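Local coordinates for PUA domain-containing protein (Aeropyrum pernix, PDB 2CX0) that is of unknown function but carries a PUA domain, a fold that commonly binds RNA, and may act in translation initiation, at residues Leu91-Ala102 with Phe123-His134. Residues are numbered along the deposited sequence; the frame is centred on the assembly and turned at random.
Sequences LKGVVLVDKGAA and FTRGDVVAALYH. With SO4 (sulfate ion), chain B.
Leu-91 sets its CD1 methyl 3.5 Å from Ala-130 CB where two strands of the PUA domain, 93-97 and 128-133, come together as the parallel pair of its mixed sheet. Beside it, a water joins the residue just before strand 93-97 to the first residue of strand 128-133, accepting from Lys-92 N and donating to Val-128 O. The side chains of Lys-92 and Asp-127 cross at about a right angle, Lys-92 CD lying near OD2 of Asp-127, but NZ stays 5.1 Å from that oxygen, so attraction would act only at a distance. Asp-127 OD2 instead accepts from Thr-124 N within its own type II turn.

At Gly-93 the backbone runs bare against Phe-123, with CA 3.6 Å from ring atom CD2, while Val-129 CG1 sits over the centre of one face of that ring. Val-95 CG2 then meets the ring's CZ. The Val-95 backbone is held at both N and O: Val-95 N donates to Ala-130 O in the carbonyl plane, and Leu-132 N donates to Val-95 O at 2.9 Å. Leu-96, on the same face of the sheet as Val-94, Ala-130 and Leu-132, lays CD2 against Leu-132 CB; beyond strand 93-97, on the side away from 128-133, strand 116-121 continues the sheet.

Val-97 N closes on Leu-132 O, and Val-97 O takes a nearly straight bond from His-134 N (173°). Asp-98 is the N-cap of helix 99-107, its OD1 accepting from Ala-101 N at 2.9 Å. With CG anti to the backbone N (chi1 173°), the Tyr-133 ring turns back toward the helix start and lies beside Lys-99, while Tyr-133 CB touches Ala-102 CB. A sulfate, probably from the crystallisation liquor, sits at the N-terminal end of the helix: Lys-99 N donates to its O3 at 2.6 Å, and the same oxygen lies in the plane of the His-134 ring, 3.5 Å from NE2.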
loop_
_atom_site.group_PDB
_atom_site.type_symbol
_atom_site.label_atom_id
_atom_site.label_comp_id
_atom_site.label_asym_id
_atom_site.label_seq_id
_atom_site.Cartn_x
_atom_site.Cartn_y
_atom_site.Cartn_z
ATOM N N LEU A 91 -3.644 1.774 -9.713
ATOM C CA LEU A 91 -2.425 0.935 -9.625
ATOM C C LEU A 91 -2.226 0.249 -10.955
ATOM O O LEU A 91 -3.196 0.039 -11.697
ATOM C CB LEU A 91 -2.605 -0.155 -8.561
ATOM C CG LEU A 91 -2.937 0.419 -7.165
ATOM C CD1 LEU A 91 -3.230 -0.850 -6.227
ATOM C CD2 LEU A 91 -1.823 1.287 -6.597
ATOM N N LYS A 92 -0.988 -0.122 -11.274
ATOM C CA LYS A 92 -0.729 -0.829 -12.557
ATOM C C LYS A 92 -1.421 -2.211 -12.539
ATOM O O LYS A 92 -1.836 -2.741 -13.572
ATOM C CB LYS A 92 0.753 -0.997 -12.718
ATOM C CG LYS A 92 1.418 0.333 -13.069
ATOM C CD LYS A 92 2.861 0.108 -13.469
ATOM C CE LYS A 92 3.549 1.417 -13.852
ATOM N NZ LYS A 92 3.393 1.788 -15.294
ATOM N N GLY A 93 -1.524 -2.809 -11.358
ATOM C CA GLY A 93 -2.200 -4.090 -11.305
ATOM C C GLY A 93 -2.612 -4.528 -9.908
ATOM O O GLY A 93 -2.207 -3.933 -8.899
ATOM N N VAL A 94 -3.467 -5.530 -9.856
ATOM C CA VAL A 94 -3.846 -6.087 -8.581
ATOM C C VAL A 94 -3.882 -7.614 -8.809
ATOM O O VAL A 94 -4.067 -8.069 -9.955
ATOM C CB VAL A 94 -5.222 -5.609 -8.073
ATOM C CG1 VAL A 94 -5.202 -4.101 -7.722
ATOM C CG2 VAL A 94 -6.243 -6.000 -9.030
ATOM N N VAL A 95 -3.723 -8.365 -7.709
ATOM C CA VAL A 95 -3.719 -9.827 -7.742
ATOM C C VAL A 95 -4.794 -10.241 -6.788
ATOM O O VAL A 95 -4.827 -9.754 -5.642
ATOM C CB VAL A 95 -2.342 -10.366 -7.258
ATOM C CG1 VAL A 95 -2.368 -11.877 -7.167
ATOM C CG2 VAL A 95 -1.221 -9.898 -8.249
ATOM N N LEU A 96 -5.689 -11.113 -7.246
ATOM C CA LEU A 96 -6.780 -11.576 -6.419
ATOM C C LEU A 96 -6.324 -12.859 -5.778
ATOM O O LEU A 96 -5.629 -13.669 -6.424
ATOM C CB LEU A 96 -8.008 -11.828 -7.292
ATOM C CG LEU A 96 -8.405 -10.626 -8.153
ATOM C CD1 LEU A 96 -9.638 -10.987 -9.003
ATOM C CD2 LEU A 96 -8.675 -9.421 -7.241
ATOM N N VAL A 97 -6.700 -13.049 -4.515
ATOM C CA VAL A 97 -6.220 -14.216 -3.745
ATOM C C VAL A 97 -7.363 -14.951 -3.066
ATOM O O VAL A 97 -8.439 -14.382 -2.809
ATOM C CB VAL A 97 -5.158 -13.798 -2.660
ATOM C CG1 VAL A 97 -4.074 -12.904 -3.275
ATOM C CG2 VAL A 97 -5.867 -12.994 -1.427
ATOM N N ASP A 98 -7.106 -16.231 -2.755
ATOM C CA ASP A 98 -8.088 -17.049 -2.083
ATOM C C ASP A 98 -8.185 -16.705 -0.586
ATOM O O ASP A 98 -7.400 -15.912 -0.074
ATOM C CB ASP A 98 -7.850 -18.555 -2.336
ATOM C CG ASP A 98 -6.520 -19.091 -1.820
ATOM O OD1 ASP A 98 -5.948 -18.583 -0.861
ATOM O OD2 ASP A 98 -6.054 -20.103 -2.378
ATOM N N LYS A 99 -9.169 -17.272 0.109
ATOM C CA LYS A 99 -9.368 -16.946 1.512
ATOM C C LYS A 99 -8.166 -17.272 2.396
ATOM O O LYS A 99 -7.765 -16.482 3.212
ATOM C CB LYS A 99 -10.629 -17.661 2.086
ATOM C CG LYS A 99 -10.829 -17.392 3.574
ATOM C CD LYS A 99 -12.045 -18.202 4.126
ATOM C CE LYS A 99 -13.371 -17.563 3.749
ATOM N NZ LYS A 99 -14.509 -18.274 4.458
ATOM N N GLY A 100 -7.587 -18.465 2.241
ATOM C CA GLY A 100 -6.415 -18.802 3.062
ATOM C C GLY A 100 -5.255 -17.810 2.832
ATOM O O GLY A 100 -4.526 -17.458 3.778
ATOM N N ALA A 101 -5.086 -17.360 1.591
ATOM C CA ALA A 101 -4.023 -16.408 1.301
ATOM C C ALA A 101 -4.344 -15.030 1.860
ATOM O O ALA A 101 -3.428 -14.365 2.361
ATOM C CB ALA A 101 -3.734 -16.314 -0.233
ATOM N N ALA A 102 -5.608 -14.614 1.806
ATOM C CA ALA A 102 -6.009 -13.292 2.346
ATOM C C ALA A 102 -5.701 -13.326 3.847
ATOM O O ALA A 102 -5.162 -12.394 4.401
ATOM C CB ALA A 102 -7.537 -13.034 2.143
ATOM N N PHE A 123 1.519 -5.427 -15.535
ATOM C CA PHE A 123 2.645 -4.963 -14.759
ATOM C C PHE A 123 3.829 -5.874 -14.969
ATOM O O PHE A 123 3.682 -7.020 -15.469
ATOM C CB PHE A 123 2.293 -4.894 -13.256
ATOM C CG PHE A 123 1.733 -6.154 -12.693
ATOM C CD1 PHE A 123 2.563 -7.182 -12.237
ATOM C CD2 PHE A 123 0.340 -6.308 -12.581
ATOM C CE1 PHE A 123 1.992 -8.360 -11.675
ATOM C CE2 PHE A 123 -0.218 -7.445 -12.039
ATOM C CZ PHE A 123 0.606 -8.479 -11.583
ATOM N N THR A 124 5.001 -5.378 -14.596
ATOM C CA THR A 124 6.183 -6.207 -14.728
ATOM C C THR A 124 6.800 -6.412 -13.349
ATOM O O THR A 124 6.436 -5.729 -12.390
ATOM C CB THR A 124 7.224 -5.528 -15.688
ATOM O OG1 THR A 124 7.573 -4.253 -15.165
ATOM C CG2 THR A 124 6.631 -5.320 -17.054
ATOM N N ARG A 125 7.737 -7.367 -13.260
ATOM C CA ARG A 125 8.441 -7.625 -12.019
ATOM C C ARG A 125 8.937 -6.281 -11.490
ATOM O O ARG A 125 9.455 -5.463 -12.269
ATOM C CB ARG A 125 9.643 -8.570 -12.298
ATOM C CG ARG A 125 10.687 -8.648 -11.207
ATOM C CD ARG A 125 11.607 -9.846 -11.413
ATOM N NE ARG A 125 10.996 -10.784 -12.338
ATOM C CZ ARG A 125 11.088 -12.109 -12.254
ATOM N NH1 ARG A 125 11.776 -12.680 -11.261
ATOM N NH2 ARG A 125 10.498 -12.854 -13.183
ATOM N N GLY A 126 8.775 -6.025 -10.187
ATOM C CA GLY A 126 9.272 -4.770 -9.621
ATOM C C GLY A 126 8.213 -3.690 -9.470
ATOM O O GLY A 126 8.424 -2.704 -8.722
ATOM N N ASP A 127 7.080 -3.845 -10.166
ATOM C CA ASP A 127 5.982 -2.869 -10.086
ATOM C C ASP A 127 5.242 -3.005 -8.787
ATOM O O ASP A 127 5.228 -4.123 -8.188
ATOM C CB ASP A 127 4.962 -3.089 -11.187
ATOM C CG ASP A 127 5.355 -2.371 -12.502
ATOM O OD1 ASP A 127 6.121 -1.399 -12.400
ATOM O OD2 ASP A 127 4.872 -2.779 -13.583
ATOM N N VAL A 128 4.638 -1.892 -8.357
ATOM C CA VAL A 128 3.823 -1.860 -7.158
ATOM C C VAL A 128 2.434 -2.427 -7.491
ATOM O O VAL A 128 1.785 -1.984 -8.442
ATOM C CB VAL A 128 3.621 -0.421 -6.656
ATOM C CG1 VAL A 128 2.762 -0.438 -5.381
ATOM C CG2 VAL A 128 4.997 0.257 -6.437
ATOM N N VAL A 129 1.990 -3.406 -6.703
ATOM C CA VAL A 129 0.658 -3.962 -6.896
ATOM C C VAL A 129 0.002 -4.180 -5.542
ATOM O O VAL A 129 0.689 -4.158 -4.497
ATOM C CB VAL A 129 0.685 -5.316 -7.635
ATOM C CG1 VAL A 129 1.335 -5.141 -9.028
ATOM C CG2 VAL A 129 1.479 -6.435 -6.749
ATOM N N ALA A 130 -1.316 -4.405 -5.549
ATOM C CA ALA A 130 -2.042 -4.684 -4.318
ATOM C C ALA A 130 -2.638 -6.075 -4.415
ATOM O O ALA A 130 -3.031 -6.479 -5.516
ATOM C CB ALA A 130 -3.219 -3.667 -4.087
ATOM N N ALA A 131 -2.708 -6.782 -3.281
ATOM C CA ALA A 131 -3.334 -8.099 -3.254
ATOM C C ALA A 131 -4.710 -7.929 -2.592
ATOM O O ALA A 131 -4.800 -7.396 -1.482
ATOM C CB ALA A 131 -2.509 -9.089 -2.448
ATOM N N LEU A 132 -5.755 -8.462 -3.246
ATOM C CA LEU A 132 -7.120 -8.310 -2.718
ATOM C C LEU A 132 -7.783 -9.676 -2.532
ATOM O O LEU A 132 -7.666 -10.587 -3.387
ATOM C CB LEU A 132 -8.032 -7.565 -3.729
ATOM C CG LEU A 132 -8.010 -6.030 -3.739
ATOM C CD1 LEU A 132 -6.540 -5.503 -3.857
ATOM C CD2 LEU A 132 -8.827 -5.583 -5.025
ATOM N N TYR A 133 -8.516 -9.809 -1.442
ATOM C CA TYR A 133 -9.273 -11.079 -1.227
ATOM C C TYR A 133 -10.309 -11.060 -2.367
ATOM O O TYR A 133 -11.073 -10.082 -2.488
ATOM C CB TYR A 133 -9.976 -11.006 0.135
ATOM C CG TYR A 133 -10.904 -12.174 0.392
ATOM C CD1 TYR A 133 -10.643 -13.442 -0.162
ATOM C CD2 TYR A 133 -12.020 -12.033 1.220
ATOM C CE1 TYR A 133 -11.501 -14.563 0.124
ATOM C CE2 TYR A 133 -12.863 -13.125 1.511
ATOM C CZ TYR A 133 -12.602 -14.369 0.970
ATOM O OH TYR A 133 -13.463 -15.397 1.295
ATOM N N HIS A 134 -10.355 -12.108 -3.187
ATOM C CA HIS A 134 -11.250 -12.126 -4.344
ATOM C C HIS A 134 -12.748 -11.950 -4.082
ATOM O O HIS A 134 -13.407 -11.219 -4.798
ATOM C CB HIS A 134 -11.048 -13.399 -5.161
ATOM C CG HIS A 134 -11.796 -14.582 -4.630
ATOM N ND1 HIS A 134 -13.068 -14.908 -5.061
ATOM C CD2 HIS A 134 -11.494 -15.464 -3.652
ATOM C CE1 HIS A 134 -13.512 -15.940 -4.364
ATOM N NE2 HIS A 134 -12.582 -16.300 -3.504
HETATM S S SO4 B . -11.462 -19.908 -1.217
HETATM O O1 SO4 B . -10.336 -20.835 -1.006
HETATM O O2 SO4 B . -12.487 -20.214 -0.200
HETATM O O3 SO4 B . -11.124 -18.465 -1.172
HETATM O O4 SO4 B . -12.042 -20.215 -2.514
HETATM O O HOH W 1 1.118 0.318 -9.584
#